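Local coordinates for similarities with probable monooxygenase (Photorhabdus luminescens, PDB 4HB9), which binds FAD and is probably a flavin-dependent monooxygenase, perhaps one that epoxidises stilbenes, at residues A36-N48 with S223-A235. Residues are numbered along the deposited sequence; the frame is centred on the assembly and turned at random. Where two conformers were deposited one is given.
With FAD (flavin-adenine dinucleotide), chain B.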
loop_
_atom_site.group_PDB
_atom_site.type_symbol
_atom_site.label_atom_id
_atom_site.label_comp_id
_atom_site.label_asym_id
_atom_site.label_seq_id
_atom_site.Cartn_x
_atom_site.Cartn_y
_atom_site.Cartn_z
ATOM N N ALA A 36 -6.887 -1.091 -18.987
ATOM C CA ALA A 36 -7.988 -0.298 -18.478
ATOM C C ALA A 36 -8.667 -1.128 -17.415
ATOM O O ALA A 36 -9.026 -2.282 -17.652
ATOM C CB ALA A 36 -8.956 0.037 -19.597
ATOM N N SER A 37 -8.816 -0.568 -16.225
ATOM C CA SER A 37 -9.503 -1.294 -15.167
ATOM C C SER A 37 -10.995 -1.045 -15.316
ATOM O O SER A 37 -11.400 -0.078 -15.954
ATOM C CB SER A 37 -9.010 -0.851 -13.792
ATOM O OG SER A 37 -9.381 -1.801 -12.812
ATOM N N SER A 38 -11.804 -1.931 -14.746
ATOM C CA SER A 38 -13.258 -1.734 -14.709
ATOM C C SER A 38 -13.652 -0.864 -13.518
ATOM O O SER A 38 -14.521 0.012 -13.628
ATOM C CB SER A 38 -13.991 -3.079 -14.630
ATOM O OG SER A 38 -14.271 -3.573 -15.925
ATOM N N ILE A 39 -13.005 -1.120 -12.388
ATOM C CA ILE A 39 -13.306 -0.445 -11.147
ATOM C C ILE A 39 -12.058 0.314 -10.706
ATOM O O ILE A 39 -10.944 -0.173 -10.856
ATOM C CB ILE A 39 -13.686 -1.463 -10.058
ATOM C CG1 ILE A 39 -14.675 -2.512 -10.592
ATOM C CG2 ILE A 39 -14.269 -0.763 -8.842
ATOM C CD1 ILE A 39 -16.006 -1.950 -11.047
ATOM N N LEU A 40 -12.243 1.508 -10.166
ATOM C CA LEU A 40 -11.115 2.256 -9.624
ATOM C C LEU A 40 -10.956 1.897 -8.152
ATOM O O LEU A 40 -11.938 1.591 -7.485
ATOM C CB LEU A 40 -11.362 3.746 -9.771
ATOM C CG LEU A 40 -11.666 4.250 -11.174
ATOM C CD1 LEU A 40 -11.936 5.733 -11.096
ATOM C CD2 LEU A 40 -10.555 3.925 -12.163
ATOM N N PRO A 41 -9.719 1.931 -7.631
ATOM C CA PRO A 41 -9.579 1.879 -6.184
ATOM C C PRO A 41 -10.275 3.087 -5.521
ATOM O O PRO A 41 -10.243 4.195 -6.056
ATOM C CB PRO A 41 -8.059 1.960 -5.973
ATOM C CG PRO A 41 -7.558 2.668 -7.182
ATOM C CD PRO A 41 -8.418 2.145 -8.299
ATOM N N GLY A 42 -10.855 2.871 -4.350
ATOM C CA GLY A 42 -11.638 3.900 -3.667
ATOM C C GLY A 42 -10.893 4.699 -2.625
ATOM O O GLY A 42 -11.493 5.527 -1.915
ATOM N N TYR A 43 -9.590 4.465 -2.511
ATOM C CA TYR A 43 -8.839 5.025 -1.415
ATOM C C TYR A 43 -7.683 5.905 -1.821
ATOM O O TYR A 43 -7.285 5.969 -2.979
ATOM C CB TYR A 43 -8.368 3.911 -0.481
ATOM C CG TYR A 43 -7.447 2.870 -1.126
ATOM C CD1 TYR A 43 -7.980 1.761 -1.789
ATOM C CD2 TYR A 43 -6.075 2.996 -1.056
ATOM C CE1 TYR A 43 -7.162 0.803 -2.368
ATOM C CE2 TYR A 43 -5.240 2.040 -1.621
ATOM C CZ TYR A 43 -5.784 0.945 -2.258
ATOM O OH TYR A 43 -4.957 0.018 -2.809
ATOM N N GLY A 44 -7.163 6.591 -0.814
ATOM C CA GLY A 44 -6.030 7.467 -0.934
ATOM C C GLY A 44 -4.760 6.894 -0.331
ATOM O O GLY A 44 -4.778 5.943 0.415
ATOM N N ILE A 45 -3.643 7.463 -0.718
ATOM C CA ILE A 45 -2.338 7.070 -0.194
ATOM C C ILE A 45 -1.680 8.335 0.346
ATOM O O ILE A 45 -1.757 9.388 -0.266
ATOM C CB ILE A 45 -1.517 6.404 -1.297
ATOM C CG1 ILE A 45 -2.062 4.992 -1.507
ATOM C CG2 ILE A 45 -0.014 6.308 -0.938
ATOM C CD1 ILE A 45 -1.757 4.456 -2.854
ATOM N N HIS A 46 -1.070 8.231 1.517
ATOM C CA HIS A 46 -0.295 9.312 2.087
ATOM C C HIS A 46 1.164 9.017 1.847
ATOM O O HIS A 46 1.638 7.977 2.253
ATOM C CB HIS A 46 -0.560 9.402 3.574
ATOM C CG HIS A 46 -1.959 9.807 3.892
ATOM N ND1 HIS A 46 -2.449 9.852 5.176
ATOM C CD2 HIS A 46 -2.965 10.212 3.083
ATOM C CE1 HIS A 46 -3.710 10.256 5.144
ATOM N NE2 HIS A 46 -4.048 10.483 3.886
ATOM N N ILE A 47 1.841 9.924 1.164
ATOM C CA ILE A 47 3.243 9.766 0.826
ATOM C C ILE A 47 4.131 10.458 1.864
ATOM O O ILE A 47 3.934 11.641 2.209
ATOM C CB ILE A 47 3.504 10.293 -0.599
ATOM C CG1 ILE A 47 2.718 9.466 -1.624
ATOM C CG2 ILE A 47 5.000 10.347 -0.918
ATOM C CD1 ILE A 47 3.117 8.011 -1.736
ATOM N N ASN A 48 5.091 9.712 2.406
ATOM C CA ASN A 48 6.000 10.284 3.390
ATOM C C ASN A 48 7.343 10.620 2.749
ATOM O O ASN A 48 7.464 10.580 1.528
ATOM C CB ASN A 48 6.125 9.350 4.588
ATOM C CG ASN A 48 6.866 8.060 4.259
ATOM O OD1 ASN A 48 7.571 7.948 3.273
ATOM N ND2 ASN A 48 6.680 7.081 5.088
ATOM N N SER A 223 -9.017 10.022 9.605
ATOM C CA SER A 223 -8.114 10.846 8.806
ATOM C C SER A 223 -8.792 11.235 7.527
ATOM O O SER A 223 -10.033 11.241 7.477
ATOM C CB SER A 223 -6.797 10.102 8.560
ATOM O OG SER A 223 -5.828 10.965 7.967
HETATM N N MSE A 224 -8.011 11.556 6.488
HETATM C CA MSE A 224 -8.589 11.983 5.220
HETATM C C MSE A 224 -7.906 11.366 4.041
HETATM O O MSE A 224 -6.696 11.114 4.077
HETATM C CB MSE A 224 -8.484 13.510 5.134
HETATM C CG MSE A 224 -9.695 14.127 5.845
HETATM SE SE MSE A 224 -9.748 16.084 5.641
HETATM C CE MSE A 224 -9.924 16.138 3.694
ATOM N N TRP A 225 -8.684 11.095 3.005
ATOM C CA TRP A 225 -8.169 10.641 1.726
ATOM C C TRP A 225 -8.633 11.579 0.612
ATOM O O TRP A 225 -9.728 12.125 0.653
ATOM C CB TRP A 225 -8.735 9.290 1.365
ATOM C CG TRP A 225 -8.161 8.087 2.047
ATOM C CD1 TRP A 225 -6.931 7.940 2.601
ATOM C CD2 TRP A 225 -8.826 6.819 2.189
ATOM N NE1 TRP A 225 -6.801 6.655 3.114
ATOM C CE2 TRP A 225 -7.953 5.959 2.871
ATOM C CE3 TRP A 225 -10.086 6.346 1.829
ATOM C CZ2 TRP A 225 -8.306 4.646 3.188
ATOM C CZ3 TRP A 225 -10.417 5.032 2.119
ATOM C CH2 TRP A 225 -9.537 4.211 2.784
ATOM N N ARG A 226 -7.821 11.667 -0.425
ATOM C CA ARG A 226 -8.297 12.088 -1.721
ATOM C C ARG A 226 -8.648 10.830 -2.504
ATOM O O ARG A 226 -7.878 9.879 -2.535
ATOM C CB ARG A 226 -7.251 12.978 -2.379
ATOM C CG ARG A 226 -7.337 14.348 -1.709
ATOM C CD ARG A 226 -6.494 15.373 -2.335
ATOM N NE ARG A 226 -6.867 15.705 -3.706
ATOM C CZ ARG A 226 -7.745 16.640 -4.057
ATOM N NH1 ARG A 226 -8.448 17.293 -3.132
ATOM N NH2 ARG A 226 -7.939 16.900 -5.346
ATOM N N ALA A 227 -9.845 10.784 -3.060
ATOM C CA ALA A 227 -10.343 9.569 -3.685
ATOM C C ALA A 227 -11.441 9.874 -4.690
ATOM O O ALA A 227 -12.057 10.917 -4.625
ATOM C CB ALA A 227 -10.856 8.618 -2.613
ATOM N N PRO A 228 -11.703 8.956 -5.610
ATOM C CA PRO A 228 -12.748 9.189 -6.583
ATOM C C PRO A 228 -14.179 9.076 -6.009
ATOM O O PRO A 228 -14.479 8.199 -5.212
ATOM C CB PRO A 228 -12.479 8.144 -7.656
ATOM C CG PRO A 228 -11.618 7.110 -7.032
ATOM C CD PRO A 228 -10.995 7.679 -5.807
ATOM N N VAL A 229 -15.040 9.988 -6.434
ATOM C CA VAL A 229 -16.446 10.000 -6.036
ATOM C C VAL A 229 -17.113 8.733 -6.563
ATOM O O VAL A 229 -17.786 8.041 -5.825
ATOM C CB VAL A 229 -17.173 11.242 -6.580
ATOM C CG1 VAL A 229 -18.687 11.162 -6.345
ATOM C CG2 VAL A 229 -16.603 12.486 -5.949
ATOM N N ASN A 230 -16.872 8.420 -7.836
ATOM C CA ASN A 230 -17.507 7.280 -8.496
ATOM C C ASN A 230 -16.429 6.338 -8.968
ATOM O O ASN A 230 -15.684 6.681 -9.867
ATOM C CB ASN A 230 -18.354 7.763 -9.677
ATOM C CG ASN A 230 -19.122 6.634 -10.367
ATOM O OD1 ASN A 230 -18.905 5.455 -10.088
ATOM N ND2 ASN A 230 -20.044 7.004 -11.263
ATOM N N ILE A 231 -16.335 5.157 -8.371
ATOM C CA ILE A 231 -15.263 4.213 -8.740
ATOM C C ILE A 231 -15.536 3.476 -10.067
ATOM O O ILE A 231 -14.700 2.689 -10.513
ATOM C CB ILE A 231 -14.973 3.202 -7.619
ATOM C CG1 ILE A 231 -16.191 2.318 -7.325
ATOM C CG2 ILE A 231 -14.531 3.942 -6.359
ATOM C CD1 ILE A 231 -15.900 1.200 -6.354
ATOM N N HIS A 232 -16.684 3.755 -10.693
ATOM C CA HIS A 232 -17.107 3.035 -11.901
ATOM C C HIS A 232 -16.933 3.828 -13.175
ATOM O O HIS A 232 -17.660 3.599 -14.135
ATOM C CB HIS A 232 -18.580 2.631 -11.788
ATOM C CG HIS A 232 -18.878 1.812 -10.583
ATOM N ND1 HIS A 232 -18.422 0.523 -10.439
ATOM C CD2 HIS A 232 -19.551 2.109 -9.449
ATOM C CE1 HIS A 232 -18.800 0.056 -9.263
ATOM N NE2 HIS A 232 -19.497 0.995 -8.649
ATOM N N VAL A 233 -15.983 4.758 -13.197
ATOM C CA VAL A 233 -15.664 5.511 -14.410
ATOM C C VAL A 233 -14.227 5.199 -14.828
ATOM O O VAL A 233 -13.462 4.595 -14.057
ATOM C CB VAL A 233 -15.844 7.028 -14.221
ATOM C CG1 VAL A 233 -17.253 7.341 -13.755
ATOM C CG2 VAL A 233 -14.836 7.598 -13.224
ATOM N N GLU A 234 -13.873 5.586 -16.053
ATOM C CA GLU A 234 -12.503 5.495 -16.541
ATOM C C GLU A 234 -11.608 6.366 -15.661
ATOM O O GLU A 234 -12.000 7.492 -15.311
ATOM C CB GLU A 234 -12.417 5.992 -17.996
ATOM C CG GLU A 234 -13.164 5.134 -19.015
ATOM C CD GLU A 234 -13.287 5.804 -20.379
ATOM O OE1 GLU A 234 -12.426 6.646 -20.731
ATOM O OE2 GLU A 234 -14.253 5.479 -21.110
ATOM N N ALA A 235 -10.422 5.864 -15.348
ATOM C CA ALA A 235 -9.421 6.575 -14.552
ATOM C C ALA A 235 -9.231 8.028 -14.945
ATOM O O ALA A 235 -9.253 8.907 -14.083
ATOM C CB ALA A 235 -8.092 5.836 -14.607
HETATM P PA FAD B . 0.656 -3.468 -5.515
HETATM O O1A FAD B . 0.677 -1.967 -5.634
HETATM O O2A FAD B . -0.451 -4.269 -4.918
HETATM O O5B FAD B . 0.992 -4.076 -6.957
HETATM C C5B FAD B . 1.033 -5.470 -7.199
HETATM C C4B FAD B . 0.808 -5.617 -8.691
HETATM O O4B FAD B . 1.129 -6.967 -9.074
HETATM C C3B FAD B . -0.644 -5.338 -9.124
HETATM O O3B FAD B . -0.696 -4.501 -10.281
HETATM C C2B FAD B . -1.166 -6.732 -9.407
HETATM O O2B FAD B . -2.209 -6.809 -10.361
HETATM C C1B FAD B . 0.102 -7.425 -9.926
HETATM N N9A FAD B . 0.114 -8.887 -9.850
HETATM C C8A FAD B . -0.240 -9.666 -8.794
HETATM N N7A FAD B . -0.026 -10.986 -9.068
HETATM C C5A FAD B . 0.463 -11.033 -10.326
HETATM C C6A FAD B . 0.883 -12.127 -11.223
HETATM N N6A FAD B . 0.766 -13.392 -10.758
HETATM N N1A FAD B . 1.322 -11.811 -12.459
HETATM C C2A FAD B . 1.427 -10.524 -12.862
HETATM N N3A FAD B . 1.067 -9.470 -12.102
HETATM C C4A FAD B . 0.583 -9.670 -10.832
HETATM N N1 FAD B . 0.423 2.774 1.807
HETATM C C2 FAD B . 1.028 3.914 2.210
HETATM O O2 FAD B . 2.303 4.025 2.212
HETATM N N3 FAD B . 0.288 4.966 2.609
HETATM C C4 FAD B . -1.046 4.967 2.698
HETATM O O4 FAD B . -1.658 5.996 3.093
HETATM C C4X FAD B . -1.771 3.751 2.319
HETATM N N5 FAD B . -3.132 3.668 2.362
HETATM C C5X FAD B . -3.745 2.515 2.008
HETATM C C6 FAD B . -5.129 2.405 2.071
HETATM C C7 FAD B . -5.785 1.228 1.702
HETATM C C7M FAD B . -7.296 1.110 1.770
HETATM C C8 FAD B . -4.997 0.070 1.248
HETATM C C8M FAD B . -5.678 -1.215 0.829
HETATM C C9 FAD B . -3.611 0.174 1.182
HETATM C C9A FAD B . -2.943 1.344 1.541
HETATM N N10 FAD B . -1.535 1.441 1.475
HETATM C C10 FAD B . -0.918 2.625 1.864
HETATM C "C1'" FAD B . -0.681 0.305 1.070
HETATM C "C2'" FAD B . -0.298 0.339 -0.409
HETATM O "O2'" FAD B . -1.439 0.528 -1.228
HETATM C "C3'" FAD B . 0.375 -0.982 -0.775
HETATM O "O3'" FAD B . 1.288 -1.333 0.265
HETATM C "C4'" FAD B . 1.143 -0.846 -2.082
HETATM O "O4'" FAD B . 0.208 -0.934 -3.141
HETATM C "C5'" FAD B . 2.182 -1.933 -2.259
HETATM O "O5'" FAD B . 2.819 -1.701 -3.499
HETATM P P FAD B . 3.261 -2.986 -4.361
HETATM O O1P FAD B . 3.804 -2.401 -5.643
HETATM O O2P FAD B . 4.115 -3.879 -3.500
HETATM O O3P FAD B . 1.955 -3.870 -4.661
HETATM O O HOH W 1 -9.894 2.986 -15.993
HETATM O O HOH W 2 -12.860 2.121 -14.302
#
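I39 lays CG2 against CD1 of I231 at 3.6 Å, while its CD1 meets the edge of the H232 imidazole, whose NE2 is hydrogen-bonded to E292. At L40 the backbone joins in: its N donates to I231 O (2.7 Å, N-H...O angle 165°) in the carbonyl plane. The buried isobutyl group of L40 turns toward 223-235, CD1 packing against V233 CG2 and P228 CB, CD2 against A235 CB. Past P41, G42 brings its CA to I231 CG2, and its carbonyl oxygen, bonded to R189, faces the methyl of A227. Y43 then divides its side chain between two partners. Its CB sits over the six-membered ring of W225, 3.5 Å from the ring centroid, in a CH-pi contact; chi1 of 61° swings the phenol away from 223-235, and FAD C7 lies over one face of the phenol ring. G44 CA makes a second CH-pi contact, over the five-membered ring of the same indole. Beyond I45, H46 NE2 donates to M224 O (2.7 Å) within the imidazole plane, a bent bond that would help to set the ring's rotation, while W225 turns an edge to the imidazole face in an offset edge-to-face pair. The backbone N of H46 holds FAD O4 at 2.8 Å. The contact thus joins strand 44-47, which lines the isoalloxazine, to strand 218-228 of the large mixed sheet, consistent with the flavin site of aromatic-hydroxylase-like monooxygenases.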